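Local coordinates for protein EST1E (Clostridium proteoclasticum, PDB 2WTM) that probably hydrolyses ester bonds as a promiscuous feruloyl esterase of the alpha/beta-hydrolase fold, releasing ferulic acid from its esters, at residues H34-G38 with W163-L168; R43-A47 with C229-L234. The contacts are given in a common frame with arbitrary orientation. Residue numbers count along the deposited sequence, not the author numbering.

Interaction 1. Residues H34-G38 with W163-L168. With PO4 (phosphate ion), chain E.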
loop_
_atom_site.group_PDB
_atom_site.type_symbol
_atom_site.label_atom_id
_atom_site.label_comp_id
_atom_site.label_asym_id
_atom_site.label_seq_id
_atom_site.Cartn_x
_atom_site.Cartn_y
_atom_site.Cartn_z
ATOM N N HIS A 34 4.093 -15.286 -8.290
ATOM C CA HIS A 34 3.616 -15.300 -9.649
ATOM C C HIS A 34 3.083 -13.933 -10.129
ATOM O O HIS A 34 3.049 -12.960 -9.336
ATOM C CB HIS A 34 2.454 -16.287 -9.687
ATOM C CG HIS A 34 1.352 -15.905 -8.786
ATOM N ND1 HIS A 34 0.420 -14.950 -9.159
ATOM C CD2 HIS A 34 1.026 -16.289 -7.536
ATOM C CE1 HIS A 34 -0.401 -14.747 -8.143
ATOM N NE2 HIS A 34 -0.063 -15.541 -7.147
ATOM N N GLY A 35 2.615 -13.894 -11.387
ATOM C CA GLY A 35 2.093 -12.656 -11.956
ATOM C C GLY A 35 0.579 -12.499 -11.943
ATOM O O GLY A 35 -0.169 -13.266 -11.316
ATOM N N PHE A 36 0.147 -11.422 -12.582
ATOM C CA PHE A 36 -1.258 -10.955 -12.686
ATOM C C PHE A 36 -2.022 -11.969 -13.486
ATOM O O PHE A 36 -1.652 -12.231 -14.620
ATOM C CB PHE A 36 -1.186 -9.614 -13.407
ATOM C CG PHE A 36 -2.491 -8.947 -13.783
ATOM C CD1 PHE A 36 -3.041 -7.939 -12.999
ATOM C CD2 PHE A 36 -3.060 -9.118 -15.038
ATOM C CE1 PHE A 36 -4.190 -7.225 -13.364
ATOM C CE2 PHE A 36 -4.196 -8.398 -15.389
ATOM C CZ PHE A 36 -4.726 -7.412 -14.586
ATOM N N THR A 37 -3.070 -12.506 -12.875
ATOM C CA THR A 37 -3.868 -13.692 -13.394
ATOM C C THR A 37 -3.177 -15.029 -13.215
ATOM O O THR A 37 -3.777 -16.097 -13.542
ATOM C CB THR A 37 -4.383 -13.591 -14.876
ATOM O OG1 THR A 37 -3.344 -13.920 -15.817
ATOM C CG2 THR A 37 -4.976 -12.217 -15.208
ATOM N N GLY A 38 -1.936 -15.017 -12.746
ATOM C CA GLY A 38 -1.125 -16.215 -12.603
ATOM C C GLY A 38 -1.358 -16.906 -11.296
ATOM O O GLY A 38 -2.283 -16.644 -10.529
ATOM N N TRP A 163 -8.615 -9.661 -20.044
ATOM C CA TRP A 163 -7.864 -10.847 -19.518
ATOM C C TRP A 163 -8.777 -12.055 -19.404
ATOM O O TRP A 163 -9.035 -12.620 -18.328
ATOM C CB TRP A 163 -7.217 -10.457 -18.151
ATOM C CG TRP A 163 -6.533 -9.147 -18.276
ATOM C CD1 TRP A 163 -5.480 -8.893 -19.001
ATOM C CD2 TRP A 163 -6.912 -7.893 -17.653
ATOM N NE1 TRP A 163 -5.150 -7.589 -18.953
ATOM C CE2 TRP A 163 -6.047 -6.949 -18.131
ATOM C CE3 TRP A 163 -7.970 -7.496 -16.817
ATOM C CZ2 TRP A 163 -6.112 -5.598 -17.768
ATOM C CZ3 TRP A 163 -8.053 -6.114 -16.462
ATOM C CH2 TRP A 163 -7.140 -5.216 -16.908
ATOM N N ASP A 164 -9.321 -12.532 -20.544
ATOM C CA ASP A 164 -10.125 -13.765 -20.450
ATOM C C ASP A 164 -11.260 -13.817 -19.460
ATOM O O ASP A 164 -11.512 -14.809 -18.716
ATOM C CB ASP A 164 -9.228 -14.957 -20.187
ATOM C CG ASP A 164 -8.804 -15.612 -21.414
ATOM O OD1 ASP A 164 -8.374 -14.898 -22.373
ATOM O OD2 ASP A 164 -8.878 -16.877 -21.389
ATOM N N GLY A 165 -12.050 -12.774 -19.491
ATOM C CA GLY A 165 -13.238 -12.724 -18.748
ATOM C C GLY A 165 -13.150 -12.306 -17.294
ATOM O O GLY A 165 -14.075 -12.562 -16.523
ATOM N N ARG A 166 -12.086 -11.553 -17.006
ATOM C CA ARG A 166 -11.872 -11.057 -15.651
ATOM C C ARG A 166 -12.316 -9.592 -15.592
ATOM O O ARG A 166 -12.457 -8.887 -16.620
ATOM C CB ARG A 166 -10.400 -11.127 -15.321
ATOM C CG ARG A 166 -9.978 -12.568 -15.067
ATOM C CD ARG A 166 -8.525 -12.634 -14.891
ATOM N NE ARG A 166 -8.136 -13.988 -14.490
ATOM C CZ ARG A 166 -7.703 -14.895 -15.355
ATOM N NH1 ARG A 166 -7.516 -14.598 -16.644
ATOM N NH2 ARG A 166 -7.377 -16.121 -14.908
ATOM N N LYS A 167 -12.476 -9.127 -14.370
ATOM C CA LYS A 167 -12.849 -7.773 -14.081
ATOM C C LYS A 167 -11.808 -7.228 -13.090
ATOM O O LYS A 167 -11.354 -7.936 -12.237
ATOM C CB LYS A 167 -14.205 -7.755 -13.365
ATOM C CG LYS A 167 -15.400 -8.355 -14.047
ATOM C CD LYS A 167 -16.612 -8.235 -13.135
ATOM C CE LYS A 167 -17.949 -8.639 -13.756
ATOM N NZ LYS A 167 -19.033 -8.390 -12.728
ATOM N N LEU A 168 -11.540 -5.944 -13.161
ATOM C CA LEU A 168 -10.592 -5.338 -12.239
ATOM C C LEU A 168 -11.127 -3.972 -11.814
ATOM O O LEU A 168 -11.337 -3.117 -12.674
ATOM C CB LEU A 168 -9.225 -5.240 -12.878
ATOM C CG LEU A 168 -8.074 -4.701 -12.022
ATOM C CD1 LEU A 168 -7.791 -5.781 -10.901
ATOM C CD2 LEU A 168 -6.849 -4.402 -12.844
HETATM P P PO4 E . 1.588 -11.083 -15.729
HETATM O O1 PO4 E . 1.862 -12.578 -15.602
HETATM O O2 PO4 E . 0.140 -11.086 -16.161
HETATM O O3 PO4 E . 2.347 -10.509 -16.916
HETATM O O4 PO4 E . 1.914 -10.239 -14.464
#
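One residue after strand 27-33 the backbone folds into a type II beta turn, Gly35 to Gly38, closed by Gly38 N to Gly35 O at 2.9 Å. Thr37, its third residue, has a positive phi of 76°. Facing it, Trp163-Gly165 form the bend between strands 159-162 and 166-169, and all three have positive phi; at Gly165 a CB would collide with the carbonyl oxygen of Asp164. The two backbones stay well apart, the nearest CA atoms being those of Thr37 and Trp163 at 7.8 Å, so side chains bridge the gap. Phe36 presents its ring edge to the face of the Trp163 five-membered ring in a T-shaped stack, with centroids 4.8 Å apart and planes at 85°; Phe36 CE2 lies 3.6 Å from Trp163 CD2. Farther round the same ring edge, Phe36 CE1 meets Leu168 CD2 at 3.9 Å. Turn and hairpin belong to different parts of an alpha/beta hydrolase: the His-Gly loop beside the active site, and the cap inserted between core strands 125-131 and 192-197. Phe36 N donates to PO4 O4 at 2.8 Å; the phosphate, probably from the crystallisation liquor, is also hydrogen-bonded to Gln109 N, Ser108 OG and His228 NE2. The backbone NH groups of Phe36 and Gln109 are consistent with an oxyanion hole, while Ser108 and His228 belong to the probable catalytic triad. Gly35 passes so close that a CB would clash with the ion. Beside the stack, Thr37 CG2 packs on Arg166 CD at 3.6 Å, with Thr37 CB over one face of the guanidinium, while Arg166 NH1 holds Trp163 O at 3.0 Å across the hairpin bend.

Interaction 2. Residues R43-A47 with C229-L234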
loop_
_atom_site.group_PDB
_atom_site.type_symbol
_atom_site.label_atom_id
_atom_site.label_comp_id
_atom_site.label_asym_id
_atom_site.label_seq_id
_atom_site.Cartn_x
_atom_site.Cartn_y
_atom_site.Cartn_z
ATOM N N ARG A 43 3.796 -23.340 -15.360
ATOM C CA ARG A 43 5.012 -23.946 -15.850
ATOM C C ARG A 43 6.301 -23.232 -15.489
ATOM O O ARG A 43 7.265 -23.854 -15.042
ATOM C CB ARG A 43 4.919 -24.024 -17.393
ATOM C CG ARG A 43 6.181 -24.457 -18.170
ATOM C CD ARG A 43 5.836 -24.404 -19.713
ATOM N NE ARG A 43 6.984 -24.313 -20.614
ATOM C CZ ARG A 43 7.546 -23.173 -21.029
ATOM N NH1 ARG A 43 7.143 -21.966 -20.599
ATOM N NH2 ARG A 43 8.554 -23.259 -21.861
ATOM N N HIS A 44 6.360 -21.924 -15.753
ATOM C CA HIS A 44 7.603 -21.196 -15.536
ATOM C C HIS A 44 7.948 -21.078 -14.048
ATOM O O HIS A 44 9.129 -21.034 -13.669
ATOM C CB HIS A 44 7.564 -19.843 -16.271
ATOM C CG HIS A 44 6.390 -18.993 -15.906
ATOM N ND1 HIS A 44 5.121 -19.258 -16.366
ATOM C CD2 HIS A 44 6.296 -17.885 -15.122
ATOM C CE1 HIS A 44 4.291 -18.347 -15.873
ATOM N NE2 HIS A 44 4.978 -17.522 -15.103
ATOM N N ILE A 45 6.903 -20.976 -13.211
ATOM C CA ILE A 45 7.048 -20.912 -11.752
ATOM C C ILE A 45 7.625 -22.219 -11.185
ATOM O O ILE A 45 8.591 -22.222 -10.409
ATOM C CB ILE A 45 5.743 -20.551 -11.028
ATOM C CG1 ILE A 45 5.180 -19.212 -11.525
ATOM C CG2 ILE A 45 5.912 -20.626 -9.506
ATOM C CD1 ILE A 45 6.094 -18.027 -11.208
ATOM N N VAL A 46 6.991 -23.326 -11.604
ATOM C CA VAL A 46 7.442 -24.632 -11.186
ATOM C C VAL A 46 8.841 -24.945 -11.656
ATOM O O VAL A 46 9.612 -25.557 -10.925
ATOM C CB VAL A 46 6.405 -25.694 -11.641
ATOM C CG1 VAL A 46 6.978 -27.109 -11.416
ATOM C CG2 VAL A 46 5.086 -25.484 -10.864
ATOM N N ALA A 47 9.193 -24.538 -12.877
ATOM C CA ALA A 47 10.552 -24.722 -13.394
ATOM C C ALA A 47 11.601 -24.035 -12.559
ATOM O O ALA A 47 12.616 -24.616 -12.178
ATOM C CB ALA A 47 10.622 -24.316 -14.858
ATOM N N CYS A 229 6.586 -15.525 -21.086
ATOM C CA CYS A 229 6.677 -16.713 -20.211
ATOM C C CYS A 229 7.668 -17.745 -20.702
ATOM O O CYS A 229 7.611 -18.928 -20.303
ATOM C CB CYS A 229 5.324 -17.379 -20.012
ATOM S SG CYS A 229 4.075 -16.400 -19.177
ATOM N N TYR A 230 8.583 -17.310 -21.561
ATOM C CA TYR A 230 9.691 -18.152 -22.003
ATOM C C TYR A 230 9.229 -19.429 -22.745
ATOM O O TYR A 230 9.592 -20.571 -22.391
ATOM C CB TYR A 230 10.651 -18.443 -20.842
ATOM C CG TYR A 230 10.740 -17.328 -19.832
ATOM C CD1 TYR A 230 11.267 -16.086 -20.185
ATOM C CD2 TYR A 230 10.305 -17.486 -18.539
ATOM C CE1 TYR A 230 11.402 -15.074 -19.246
ATOM C CE2 TYR A 230 10.434 -16.470 -17.603
ATOM C CZ TYR A 230 10.939 -15.270 -17.975
ATOM O OH TYR A 230 11.098 -14.196 -17.110
ATOM N N ASP A 231 8.436 -19.211 -23.775
ATOM C CA ASP A 231 7.835 -20.328 -24.534
ATOM C C ASP A 231 8.970 -21.083 -25.234
ATOM O O ASP A 231 8.907 -22.316 -25.354
ATOM C CB ASP A 231 6.863 -19.826 -25.574
ATOM C CG ASP A 231 5.631 -19.188 -25.005
ATOM O OD1 ASP A 231 5.260 -19.437 -23.859
ATOM O OD2 ASP A 231 4.962 -18.485 -25.781
ATOM N N HIS A 232 10.010 -20.374 -25.685
ATOM C CA HIS A 232 11.071 -21.024 -26.479
ATOM C C HIS A 232 12.262 -21.550 -25.710
ATOM O O HIS A 232 12.878 -22.575 -26.089
ATOM C CB HIS A 232 11.634 -20.081 -27.554
ATOM C CG HIS A 232 10.592 -19.319 -28.307
ATOM N ND1 HIS A 232 10.783 -18.005 -28.688
ATOM C CD2 HIS A 232 9.364 -19.669 -28.756
ATOM C CE1 HIS A 232 9.713 -17.580 -29.331
ATOM N NE2 HIS A 232 8.831 -18.563 -29.372
ATOM N N HIS A 233 12.661 -20.838 -24.650
ATOM C CA HIS A 233 13.914 -21.149 -23.975
ATOM C C HIS A 233 13.880 -21.040 -22.473
ATOM O O HIS A 233 14.802 -20.456 -21.868
ATOM C CB HIS A 233 14.994 -20.265 -24.527
ATOM C CG HIS A 233 15.416 -20.691 -25.879
ATOM N ND1 HIS A 233 16.043 -21.908 -26.096
ATOM C CD2 HIS A 233 15.258 -20.108 -27.084
ATOM C CE1 HIS A 233 16.278 -22.031 -27.396
ATOM N NE2 HIS A 233 15.803 -20.956 -28.014
ATOM N N LEU A 234 12.868 -21.689 -21.894
ATOM C CA LEU A 234 12.717 -21.747 -20.445
ATOM C C LEU A 234 13.969 -22.307 -19.786
ATOM O O LEU A 234 14.392 -21.873 -18.710
ATOM C CB LEU A 234 11.494 -22.555 -20.066
ATOM C CG LEU A 234 11.188 -22.755 -18.583
ATOM C CD1 LEU A 234 11.107 -21.378 -17.839
ATOM C CD2 LEU A 234 9.930 -23.534 -18.424
#
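Polar contacts in this pair come from one extended side chain. Arg43, at the start of helix 43-54, reaches across with chi1 to chi3 all t and turns the edge of its guanidinium to two backbone carbonyls. Arg43 NH2 donates to Tyr230 O at 2.9 Å with a good angle, and NH1 adds weak hydrogen bonds to Tyr230 O at 3.3 Å and to Cys229 O at 3.1 Å. The carboxylate of Asp231 contributes electrostatics alone: its OD1 is 4.5 Å from Arg43 NH1 and lies off the plane of the guanidinium, where no N-H is directed at it. One guanidinium face is covered by the side chain of Leu234.

Apolar packing continues along the helix. Ala47, one turn after Arg43 and joined to it by the hydrogen bond from Ala47 N to Arg43 O at 3.0 Å, sets its CB 3.7 Å from Leu234 CD2, and His44 CB lies 4.2 Å from Leu234 CD1. The same His44 CB approaches the edge of the Tyr230 ring, 4.3 Å from CD2; the hydroxyl of Tyr230 is hydrogen-bonded to Ser132.

A sulfur-aromatic contact completes the interface where the backbones come closest, at the 6.5 Å between the CA atoms of His44 and Cys229. Cys229 SG sits obliquely, 4.2 Å from the centroid of the His44 imidazole, with Cys229 CB over its face.

Cys229 immediately follows His228, which with Ser108 and Asp200 forms a probable catalytic triad; the contact packs the start of helix 43-54 against this histidine loop and the first residue of C-terminal helix 234-249, neighbouring elements of the alpha/beta-hydrolase core.

How the interactions relate
From the N terminus, the chain leaves core strand 27-33 and passes first through 34-38 and then, after four intervening residues, into helix 43-54 at 43-47. Interaction 1 closes a loop of 124 residues when the cap hairpin at 163-168 returns to 34-38. Interaction 2 closes a longer one, of 181 residues, where 229-234 runs into the start of the final helix and meets 43-47. Since 43-47 lies inside the first loop and 229-234 beyond it, the two closures cross. The first ties the cap to the core, the second the C-terminal part of the core to its N-terminal half. They touch where His34 CA packs 4.0 Å from Ile45 CD1.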